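Pyoverdine biosynthesis protein PvcA (Pseudomonas aeruginosa, PDB 3E59) builds the isonitrile group of paerucumarin, converting L-tyrosine to its isocyano derivative with C2 of ribulose 5-phosphate as the carbon source. Local coordinates at residues Ala51-Ile54 against Ile60-Val63. Numbering follows the deposited sequence.
Sequences AAFI and IEFV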
ATOM      1  N   ALA A  51      20.480   8.695   5.758  1.00 41.14           N
ATOM      2  CA  ALA A  51      21.908   8.960   5.944  1.00 40.92           C
ATOM      3  C   ALA A  51      22.621   7.822   6.689  1.00 41.17           C
ATOM      4  O   ALA A  51      23.804   7.589   6.476  1.00 43.13           O
ATOM      5  CB  ALA A  51      22.112  10.289   6.658  1.00 41.87           C
ATOM      6  N   ALA A  52      21.890   7.115   7.547  1.00 43.17           N
ATOM      7  CA  ALA A  52      22.421   5.959   8.278  1.00 42.96           C
ATOM      8  C   ALA A  52      22.949   4.876   7.327  1.00 43.62           C
ATOM      9  O   ALA A  52      24.047   4.350   7.528  1.00 42.01           O
ATOM     10  CB  ALA A  52      21.366   5.391   9.203  1.00 41.02           C
ATOM     11  N   PHE A  53      22.171   4.551   6.295  1.00 42.23           N
ATOM     12  CA  PHE A  53      22.606   3.586   5.281  1.00 41.65           C
ATOM     13  C   PHE A  53      23.821   4.089   4.492  1.00 41.64           C
ATOM     14  O   PHE A  53      24.776   3.340   4.275  1.00 37.60           O
ATOM     15  CB  PHE A  53      21.452   3.224   4.331  1.00 40.31           C
ATOM     16  CG  PHE A  53      20.338   2.441   4.996  1.00 40.06           C
ATOM     17  CD1 PHE A  53      20.491   1.083   5.276  1.00 38.30           C
ATOM     18  CD2 PHE A  53      19.135   3.067   5.341  1.00 38.51           C
ATOM     19  CE1 PHE A  53      19.469   0.357   5.903  1.00 38.40           C
ATOM     20  CE2 PHE A  53      18.108   2.350   5.967  1.00 39.31           C
ATOM     21  CZ  PHE A  53      18.277   0.994   6.251  1.00 38.96           C
ATOM     22  N   ILE A  54      23.774   5.359   4.087  1.00 43.27           N
ATOM     23  CA  ILE A  54      24.815   5.969   3.247  1.00 45.81           C
ATOM     24  C   ILE A  54      26.171   6.042   3.961  1.00 47.99           C
ATOM     25  O   ILE A  54      27.212   5.757   3.359  1.00 47.77           O
ATOM     26  CB  ILE A  54      24.377   7.355   2.680  1.00 45.82           C
ATOM     27  CG1 ILE A  54      23.114   7.197   1.822  1.00 43.84           C
ATOM     28  CG2 ILE A  54      25.510   8.000   1.855  1.00 46.88           C
ATOM     29  CD1 ILE A  54      22.542   8.492   1.303  1.00 44.10           C
ATOM     30  N   ILE A  60      20.316   1.301   0.558  1.00 40.91           N
ATOM     31  CA  ILE A  60      19.208   1.875   1.326  1.00 40.21           C
ATOM     32  C   ILE A  60      18.004   0.915   1.308  1.00 40.24           C
ATOM     33  O   ILE A  60      17.504   0.549   0.240  1.00 38.60           O
ATOM     34  CB  ILE A  60      18.815   3.271   0.790  1.00 41.63           C
ATOM     35  CG1 ILE A  60      20.049   4.181   0.709  1.00 41.19           C
ATOM     36  CG2 ILE A  60      17.712   3.920   1.664  1.00 40.69           C
ATOM     37  CD1 ILE A  60      19.888   5.322  -0.278  1.00 41.15           C
ATOM     38  N   GLU A  61      17.565   0.491   2.493  1.00 39.42           N
ATOM     39  CA  GLU A  61      16.396  -0.384   2.628  1.00 38.80           C
ATOM     40  C   GLU A  61      15.117   0.433   2.810  1.00 37.70           C
ATOM     41  O   GLU A  61      15.068   1.382   3.625  1.00 33.82           O
ATOM     42  CB  GLU A  61      16.558  -1.352   3.815  1.00 40.59           C
ATOM     43  CG  GLU A  61      17.759  -2.302   3.725  1.00 42.86           C
ATOM     44  CD  GLU A  61      18.036  -3.051   5.045  1.00 43.46           C
ATOM     45  OE1 GLU A  61      17.080  -3.551   5.683  1.00 41.70           O
ATOM     46  OE2 GLU A  61      19.222  -3.145   5.442  1.00 44.10           O
ATOM     47  N   PHE A  62      14.105   0.052   2.028  1.00 36.74           N
ATOM     48  CA  PHE A  62      12.728   0.522   2.150  1.00 35.48           C
ATOM     49  C   PHE A  62      11.819  -0.663   2.486  1.00 35.85           C
ATOM     50  O   PHE A  62      11.965  -1.751   1.923  1.00 37.98           O
ATOM     51  CB  PHE A  62      12.233   1.203   0.846  1.00 32.81           C
ATOM     52  CG  PHE A  62      13.054   2.395   0.435  1.00 34.32           C
ATOM     53  CD1 PHE A  62      14.165   2.242  -0.397  1.00 36.38           C
ATOM     54  CD2 PHE A  62      12.726   3.675   0.884  1.00 32.76           C
ATOM     55  CE1 PHE A  62      14.951   3.341  -0.769  1.00 35.71           C
ATOM     56  CE2 PHE A  62      13.493   4.772   0.525  1.00 34.42           C
ATOM     57  CZ  PHE A  62      14.618   4.610  -0.297  1.00 35.58           C
ATOM     58  N   VAL A  63      10.886  -0.432   3.407  1.00 36.23           N
ATOM     59  CA  VAL A  63       9.822  -1.374   3.734  1.00 36.37           C
ATOM     60  C   VAL A  63       8.502  -0.764   3.286  1.00 36.63           C
ATOM     61  O   VAL A  63       8.237   0.407   3.561  1.00 36.19           O
ATOM     62  CB  VAL A  63       9.820  -1.695   5.242  1.00 36.45           C
ATOM     63  CG1 VAL A  63       8.463  -2.227   5.706  1.00 37.03           C
ATOM     64  CG2 VAL A  63      10.941  -2.694   5.546  1.00 36.87           C
TER
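Phe53 reaches from the last turn of helix 35-55 to Ile60 and Glu61, a helix-to-strand connection in which an aromatic residue of the helix end covers the first two residues of the following strand. Its CB already touches the strand residue, 4.0 Å from CG1 of Ile60. A chi1 of -68° sets the ring opposite the carbonyl carbon and carries it over the strand's main chain, and CG stands 3.9 Å from Ile60 CA. Glu61 N sits over the middle of the ring, 3.7 Å from its plane, so the ring meets the main chain through this amide nitrogen. On the same face, CG2 of Ile60 lies near CD2, 4.0 Å away. At the far end CZ rests on Glu61 CB (3.8 Å), while CE1 approaches the carboxylate oxygen OE2 of Glu61 at 3.5 Å. Glu61 thus wraps the end of the ring, its extended chain crossing Phe53 at about a right angle and its carboxylate plane turned 52° from the ring. Beside this, Ile54 CG1 adds a looser apolar contact with Ile60 CD1 at 4.3 Å. Together these contacts dock the end of helix 35-55 on strand 60-64, which follows it after a short loop and is the central strand of the five-stranded parallel sheet, flanked by strands 108-112 and 252-255; Val15 of helix 11-20 also packs on Ile60, and Arg250 on Phe53.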